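Local coordinates for protein BZZ1 (Saccharomyces cerevisiae, PDB 1ZUU) that acts in endocytosis and trafficking to the vacuole, and works with type I myosins to restore actin polarity after salt stress, represented here by its first SH3 domain, at residues A[38-43]-A[49-54]. Sequence-based numbering, arbitrary orientation. Where two conformers were deposited one is given.
Sequences TKINND and GLVPTT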
loop_
_atom_site.group_PDB
_atom_site.type_symbol
_atom_site.label_atom_id
_atom_site.label_comp_id
_atom_site.label_asym_id
_atom_site.label_seq_id
_atom_site.Cartn_x
_atom_site.Cartn_y
_atom_site.Cartn_z
ATOM N N THR A 38 -6.434 -1.224 0.641
ATOM C CA THR A 38 -6.358 0.237 0.664
ATOM C C THR A 38 -5.591 0.690 -0.583
ATOM O O THR A 38 -4.577 0.073 -0.948
ATOM C CB THR A 38 -5.597 0.692 1.919
ATOM O OG1 THR A 38 -6.310 0.294 3.092
ATOM C CG2 THR A 38 -5.434 2.175 1.996
ATOM N N LYS A 39 -6.075 1.721 -1.266
ATOM C CA LYS A 39 -5.315 2.252 -2.390
ATOM C C LYS A 39 -4.338 3.307 -1.851
ATOM O O LYS A 39 -4.735 4.196 -1.080
ATOM C CB LYS A 39 -6.215 2.835 -3.481
ATOM C CG LYS A 39 -5.449 3.046 -4.795
ATOM C CD LYS A 39 -6.265 3.653 -5.882
ATOM C CE LYS A 39 -7.149 2.634 -6.495
ATOM N NZ LYS A 39 -8.085 3.287 -7.502
ATOM N N ILE A 40 -3.072 3.203 -2.289
ATOM C CA ILE A 40 -2.003 4.068 -1.854
ATOM C C ILE A 40 -1.105 4.422 -3.073
ATOM O O ILE A 40 -1.118 3.758 -4.103
ATOM C CB ILE A 40 -1.132 3.414 -0.719
ATOM C CG1 ILE A 40 -0.430 2.162 -1.240
ATOM C CG2 ILE A 40 -1.958 3.155 0.515
ATOM C CD1 ILE A 40 0.771 1.748 -0.368
ATOM N N ASN A 41 -0.265 5.424 -2.805
ATOM C CA ASN A 41 0.938 5.659 -3.586
ATOM C C ASN A 41 2.151 5.175 -2.778
ATOM O O ASN A 41 2.198 5.421 -1.565
ATOM C CB ASN A 41 1.119 7.131 -3.908
ATOM C CG ASN A 41 -0.125 7.761 -4.487
ATOM O OD1 ASN A 41 -0.551 7.435 -5.593
ATOM N ND2 ASN A 41 -0.777 8.610 -3.683
ATOM N N ASN A 42 3.089 4.560 -3.450
ATOM C CA ASN A 42 4.395 4.255 -2.876
ATOM C C ASN A 42 5.348 5.246 -3.540
ATOM O O ASN A 42 5.719 5.080 -4.687
ATOM C CB ASN A 42 4.763 2.798 -3.127
ATOM C CG ASN A 42 6.051 2.384 -2.456
ATOM O OD1 ASN A 42 6.936 3.231 -2.216
ATOM N ND2 ASN A 42 6.168 1.093 -2.103
ATOM N N ASP A 43 5.721 6.310 -2.786
ATOM C CA ASP A 43 6.618 7.310 -3.359
ATOM C C ASP A 43 8.051 6.787 -3.438
ATOM O O ASP A 43 8.823 7.307 -4.277
ATOM C CB ASP A 43 6.531 8.668 -2.649
ATOM C CG ASP A 43 5.275 9.484 -3.012
ATOM O OD1 ASP A 43 4.519 9.059 -3.912
ATOM O OD2 ASP A 43 5.052 10.561 -2.386
ATOM N N GLY A 49 -1.465 1.848 -6.315
ATOM C CA GLY A 49 -2.389 0.773 -6.418
ATOM C C GLY A 49 -2.759 0.232 -5.023
ATOM O O GLY A 49 -2.526 0.884 -3.997
ATOM N N LEU A 50 -3.388 -0.931 -5.025
ATOM C CA LEU A 50 -3.943 -1.547 -3.816
ATOM C C LEU A 50 -2.884 -2.402 -3.091
ATOM O O LEU A 50 -2.084 -3.093 -3.691
ATOM C CB LEU A 50 -5.114 -2.468 -4.171
ATOM C CG LEU A 50 -6.390 -1.773 -4.639
ATOM C CD1 LEU A 50 -7.416 -2.845 -4.970
ATOM C CD2 LEU A 50 -6.994 -0.835 -3.668
ATOM N N VAL A 51 -2.991 -2.342 -1.732
ATOM C CA VAL A 51 -2.215 -3.176 -0.855
ATOM C C VAL A 51 -3.147 -3.656 0.274
ATOM O O VAL A 51 -4.163 -3.032 0.556
ATOM C CB VAL A 51 -0.993 -2.475 -0.243
ATOM C CG1 VAL A 51 -0.073 -1.958 -1.371
ATOM C CG2 VAL A 51 -1.394 -1.337 0.686
ATOM N N PRO A 52 -2.774 -4.727 0.991
ATOM C CA PRO A 52 -3.643 -5.178 2.111
ATOM C C PRO A 52 -3.637 -4.134 3.204
ATOM O O PRO A 52 -2.575 -3.693 3.701
ATOM C CB PRO A 52 -3.011 -6.488 2.546
ATOM C CG PRO A 52 -2.226 -6.973 1.346
ATOM C CD PRO A 52 -1.694 -5.693 0.709
ATOM N N THR A 53 -4.834 -3.772 3.705
ATOM C CA THR A 53 -4.972 -2.696 4.680
ATOM C C THR A 53 -4.182 -2.970 5.969
ATOM O O THR A 53 -3.583 -2.029 6.523
ATOM C CB THR A 53 -6.482 -2.538 5.015
ATOM O OG1 THR A 53 -7.085 -2.236 3.758
ATOM C CG2 THR A 53 -6.746 -1.476 6.050
ATOM N N THR A 54 -4.175 -4.194 6.445
ATOM C CA THR A 54 -3.521 -4.509 7.719
ATOM C C THR A 54 -1.979 -4.412 7.606
ATOM O O THR A 54 -1.283 -4.509 8.642
ATOM C CB THR A 54 -3.932 -5.829 8.298
ATOM O OG1 THR A 54 -3.576 -6.823 7.346
ATOM C CG2 THR A 54 -5.434 -5.843 8.626
#
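Ile-40 and Val-51 meet at about a right angle on one face of the hairpin of strands 37-42 and 47-52 in this SH3 domain. CB of Ile-40 points to the face that also carries Thr-38 and Val-51. Its CG1, set between the backbone N and the carbonyl carbon (chi1 64°), comes close to the neighbouring strand, 3.7 Å from Gly-49 O; Ile-40 CD1 lies 3.9 Å from both Val-51 CG1 and Val-51 CG2. Ile-56, Ile-20 and Ile-26 also touch this branched side chain, which suits a buried, largely apolar place. Cutting this residue back to an alanine removes CG1 and CD1, and would probably open a gap beside the Val-51 methyls and leave Ile-56 less well packed.

The backbones pair antiparallel through four nearly straight bonds: Thr-38 N to Val-51 O at 2.9 Å, Val-51 N to Thr-38 O, Ile-40 N to Gly-49 O at 2.9 Å, and Gly-49 N to Ile-40 O. Gly-49 has phi/psi 167/-167°, where a CB would press on the preceding carbonyl oxygen. On the other face, Leu-50 CD2 packs 3.8 Å from Lys-39 CB, an aliphatic base that suits this exposed lysine.

Where the strand gives way to the 3-10 turn, Thr-38 OG1 lies 2.7 Å from Thr-53 OG1, a polar mate for its buried hydroxyl, the side chains crossing nearly at right angles. Thr-53 OG1 also hydrogen-bonds Asp-32. Backbone bonds thus set the register, apolar branches fill the core side, and a hydroxyl pair backed by a carboxylate ties the strand to the turn.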